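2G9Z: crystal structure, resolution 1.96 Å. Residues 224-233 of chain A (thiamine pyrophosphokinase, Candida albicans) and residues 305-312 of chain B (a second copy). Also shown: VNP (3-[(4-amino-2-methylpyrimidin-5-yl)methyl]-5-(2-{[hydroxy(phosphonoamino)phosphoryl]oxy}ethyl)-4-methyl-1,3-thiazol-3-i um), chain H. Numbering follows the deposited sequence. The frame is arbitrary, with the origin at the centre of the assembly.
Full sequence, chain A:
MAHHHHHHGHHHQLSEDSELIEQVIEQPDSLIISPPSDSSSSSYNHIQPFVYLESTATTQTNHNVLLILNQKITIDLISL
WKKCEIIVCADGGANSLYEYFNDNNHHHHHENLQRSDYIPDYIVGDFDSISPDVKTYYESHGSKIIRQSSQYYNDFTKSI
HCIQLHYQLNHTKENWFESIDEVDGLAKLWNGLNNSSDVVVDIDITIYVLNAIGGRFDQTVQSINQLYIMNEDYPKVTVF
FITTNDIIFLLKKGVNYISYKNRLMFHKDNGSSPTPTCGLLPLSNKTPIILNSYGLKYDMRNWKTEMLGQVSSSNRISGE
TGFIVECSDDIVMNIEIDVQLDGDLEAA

Chain A, residues 224-233: INQLYIMNED
Chain B, residues 305-312: TEMLGQVS

Residues 224-233 of chain A are helical throughout, and the helix begins earlier in the chain. Phi is -55° to -86°, psi -33° to -49°. From Tyr A228 to Asp A233, each N donates a hydrogen bond to the O four residues before, from Tyr A228 N to Ile A224 O (3.1 Å) through Asp A233 N to Ile A229 O (2.9 Å).

In chain B, Glu B306 to Gly B309 form a type II beta turn, with phi/psi of -69/147 at Met B307 and 75/15 at Leu B308. Glu B306 N donates to Gln B310 O at 3.2 Å. Thr B305 OG1 donates to the same Gln B310 O at 2.7 Å, so one carbonyl ties the two arms together. Gly B309 has phi/psi of -147/-145. A CB there would lie 3.0 Å from Glu B306 CG, a clash within the turn.

The turn packs against the helix. From Glu B306 to Gly B309 it advances in the same general sense as the helix. Asn A225 CA lies 5.5 Å from Met B307 CA, and Ile A229 CA lies 5.3 Å from Leu B308 CA. The contact buries 390 Å², both sides summed.

Two hydrogen bonds cross the contact, and both use the amide of Asn A225 (chi1 t, chi2 39°). Leu B308 N donates to Asn A225 OD1 at 2.6 Å, with an N-H...O angle of 147°. Asn A225 ND2 donates to Gly B309 O at 3.0 Å and a nearly straight 169°. One amide thus accepts from and donates to the turn backbone.

The remaining contacts are van der Waals contacts; two of them join apolar side chains, Tyr A228 with Leu B308 and Ile A224 with Met B307. Leu B308 gives up the most area, 108 Å². Its CA-to-CB bond points away from the helix, but chi1 of -92°, between wells, and chi2 p bring its end back. Leu B308 CD1 comes within 3.2 Å of Tyr A228 CB, a tight contact, and meets the tyrosine ring (chi1 -80°, chi2 -75°) obliquely. Leu B308 CD2 approaches Glu A232 OE1 at 3.4 Å. Glu A232 (chi1 t, chi2 t, chi3 -66°) makes no hydrogen bond across this contact. Ile A229 (m, t) places CG1 3.9 Å from Leu B308 CA.

Met B307 is m at all three chi angles. Its CE reaches CG2 of Ile A224 (m, m) at 3.9 Å and Asn A225 CB at 3.8 Å.

Ser B312 (chi1 t) is out of reach of the helix. Its OG donates to VNP N1A at 2.7 Å.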

# COMPACT_ATOMS: atom_id res chain seq x y z
N ILE A 224 -3.01 7.42 2.26
CA ILE A 224 -1.72 7.90 2.75
C ILE A 224 -1.59 9.37 2.35
O ILE A 224 -1.16 10.20 3.15
CB ILE A 224 -0.55 7.07 2.14
CG1 ILE A 224 -0.62 5.63 2.67
CG2 ILE A 224 0.80 7.72 2.48
CD1 ILE A 224 -0.53 5.50 4.19
N ASN A 225 -1.98 9.70 1.12
CA ASN A 225 -1.90 11.08 0.66
C ASN A 225 -2.66 11.98 1.63
O ASN A 225 -2.15 13.01 2.07
CB ASN A 225 -2.47 11.19 -0.75
CG ASN A 225 -2.33 12.59 -1.32
OD1 ASN A 225 -1.32 13.26 -1.12
ND2 ASN A 225 -3.34 13.04 -2.07
N GLN A 226 -3.88 11.57 1.98
CA GLN A 226 -4.71 12.34 2.90
C GLN A 226 -4.08 12.42 4.29
O GLN A 226 -4.21 13.44 4.98
CB GLN A 226 -6.11 11.72 2.99
CG GLN A 226 -6.86 11.79 1.66
CD GLN A 226 -6.85 13.18 1.06
OE1 GLN A 226 -7.18 14.16 1.73
NE2 GLN A 226 -6.46 13.28 -0.21
N LEU A 227 -3.41 11.36 4.71
CA LEU A 227 -2.74 11.34 6.01
C LEU A 227 -1.76 12.51 6.09
O LEU A 227 -1.77 13.27 7.06
CB LEU A 227 -2.00 10.01 6.21
CG LEU A 227 -1.14 9.86 7.47
CD1 LEU A 227 -2.03 9.93 8.72
CD2 LEU A 227 -0.39 8.54 7.42
N TYR A 228 -0.93 12.65 5.06
CA TYR A 228 0.06 13.72 4.99
C TYR A 228 -0.59 15.10 4.89
O TYR A 228 -0.14 16.05 5.53
CB TYR A 228 0.97 13.52 3.78
CG TYR A 228 2.09 12.52 3.96
CD1 TYR A 228 3.22 12.83 4.72
CD2 TYR A 228 2.05 11.29 3.31
CE1 TYR A 228 4.29 11.93 4.82
CE2 TYR A 228 3.11 10.38 3.41
CZ TYR A 228 4.22 10.71 4.16
OH TYR A 228 5.28 9.84 4.22
N ILE A 229 -1.63 15.20 4.07
CA ILE A 229 -2.34 16.46 3.88
C ILE A 229 -3.03 16.89 5.16
O ILE A 229 -2.95 18.06 5.55
CB ILE A 229 -3.39 16.35 2.73
CG1 ILE A 229 -2.67 16.26 1.38
CG2 ILE A 229 -4.33 17.55 2.76
CD1 ILE A 229 -3.61 16.02 0.19
N MET A 230 -3.70 15.96 5.82
CA MET A 230 -4.41 16.29 7.04
C MET A 230 -3.50 16.78 8.15
O MET A 230 -3.89 17.65 8.94
CB MET A 230 -5.23 15.09 7.54
CG MET A 230 -6.33 14.69 6.57
SD MET A 230 -7.33 13.35 7.22
CE MET A 230 -6.17 11.99 7.11
N ASN A 231 -2.29 16.24 8.23
CA ASN A 231 -1.37 16.67 9.28
C ASN A 231 -0.84 18.05 8.97
O ASN A 231 -0.57 18.84 9.87
CB ASN A 231 -0.18 15.71 9.42
CG ASN A 231 0.69 16.07 10.62
OD1 ASN A 231 0.22 16.05 11.75
ND2 ASN A 231 1.94 16.41 10.36
N GLU A 232 -0.69 18.34 7.69
CA GLU A 232 -0.21 19.64 7.26
C GLU A 232 -1.28 20.69 7.57
O GLU A 232 -0.98 21.76 8.10
CB GLU A 232 0.10 19.60 5.76
CG GLU A 232 0.68 20.89 5.20
CD GLU A 232 1.15 20.72 3.77
OE1 GLU A 232 2.11 19.95 3.55
OE2 GLU A 232 0.56 21.35 2.86
N ASP A 233 -2.53 20.36 7.26
CA ASP A 233 -3.64 21.28 7.47
C ASP A 233 -4.28 21.27 8.85
O ASP A 233 -4.73 22.32 9.33
CB ASP A 233 -4.72 21.02 6.42
CG ASP A 233 -4.27 21.39 5.02
OD1 ASP A 233 -3.25 22.10 4.89
OD2 ASP A 233 -4.95 20.99 4.05
N THR B 305 0.65 15.94 -10.60
CA THR B 305 0.33 15.04 -9.51
C THR B 305 1.52 14.78 -8.57
O THR B 305 2.67 14.68 -9.02
CB THR B 305 -0.18 13.68 -10.04
OG1 THR B 305 -0.60 12.86 -8.94
CG2 THR B 305 0.92 12.95 -10.80
N GLU B 306 1.24 14.66 -7.28
CA GLU B 306 2.28 14.40 -6.29
C GLU B 306 1.64 14.11 -4.95
O GLU B 306 0.51 14.50 -4.70
CB GLU B 306 3.20 15.62 -6.16
CG GLU B 306 2.59 16.81 -5.43
CD GLU B 306 3.51 18.03 -5.42
OE1 GLU B 306 4.73 17.86 -5.16
OE2 GLU B 306 3.03 19.15 -5.66
N MET B 307 2.36 13.40 -4.09
CA MET B 307 1.85 13.11 -2.75
C MET B 307 1.85 14.47 -2.06
O MET B 307 2.70 15.31 -2.35
CB MET B 307 2.76 12.12 -2.03
CG MET B 307 2.72 10.72 -2.62
SD MET B 307 1.04 10.02 -2.69
CE MET B 307 0.84 9.39 -1.02
N LEU B 308 0.89 14.67 -1.16
CA LEU B 308 0.70 15.94 -0.47
C LEU B 308 0.07 16.92 -1.44
O LEU B 308 0.06 18.13 -1.21
CB LEU B 308 2.02 16.52 0.06
CG LEU B 308 2.31 16.09 1.50
CD1 LEU B 308 2.86 14.69 1.46
CD2 LEU B 308 3.29 17.05 2.17
N GLY B 309 -0.46 16.38 -2.53
CA GLY B 309 -1.11 17.20 -3.54
C GLY B 309 -2.25 16.41 -4.14
O GLY B 309 -2.90 15.63 -3.45
N GLN B 310 -2.50 16.59 -5.43
CA GLN B 310 -3.57 15.85 -6.08
C GLN B 310 -3.07 14.52 -6.63
O GLN B 310 -1.98 14.44 -7.21
CB GLN B 310 -4.22 16.69 -7.20
CG GLN B 310 -3.27 17.57 -7.99
CD GLN B 310 -4.00 18.47 -8.98
OE1 GLN B 310 -5.06 19.02 -8.67
NE2 GLN B 310 -3.42 18.64 -10.15
N VAL B 311 -3.86 13.49 -6.41
CA VAL B 311 -3.56 12.14 -6.88
C VAL B 311 -4.81 11.58 -7.53
O VAL B 311 -5.89 11.63 -6.96
CB VAL B 311 -3.15 11.21 -5.71
CG1 VAL B 311 -3.06 9.76 -6.21
CG2 VAL B 311 -1.81 11.65 -5.14
N SER B 312 -4.67 11.07 -8.75
CA SER B 312 -5.81 10.51 -9.44
C SER B 312 -6.10 9.10 -8.95
O SER B 312 -5.34 8.17 -9.23
CB SER B 312 -5.56 10.49 -10.95
OG SER B 312 -6.65 9.89 -11.64
O2G VNP H . -16.10 4.86 -6.73
PG VNP H . -15.02 4.03 -5.87
O3G VNP H . -13.91 3.56 -6.72
O1G VNP H . -15.84 2.80 -5.21
N3B VNP H . -14.51 4.98 -4.65
PB VNP H . -15.62 6.04 -4.13
O2B VNP H . -15.10 6.73 -2.93
O1B VNP H . -16.91 5.33 -4.00
O1 VNP H . -15.75 7.10 -5.34
C7 VNP H . -14.67 7.91 -5.82
C12 VNP H . -15.31 9.18 -6.39
C11 VNP H . -14.37 10.18 -7.07
C10 VNP H . -13.94 9.86 -8.50
CM4 VNP H . -14.84 9.09 -9.48
S1 VNP H . -12.74 10.48 -6.30
C9 VNP H . -11.98 10.81 -7.84
N5 VNP H . -12.72 10.29 -8.82
C7A VNP H . -12.20 10.10 -10.19
C5A VNP H . -11.11 11.10 -10.57
C6A VNP H . -9.85 10.57 -10.83
N1A VNP H . -8.87 11.33 -11.28
C2A VNP H . -9.05 12.64 -11.49
CM2 VNP H . -7.90 13.49 -12.04
N3A VNP H . -10.25 13.20 -11.25
C4A VNP H . -11.27 12.47 -10.79
N4A VNP H . -12.44 13.06 -10.55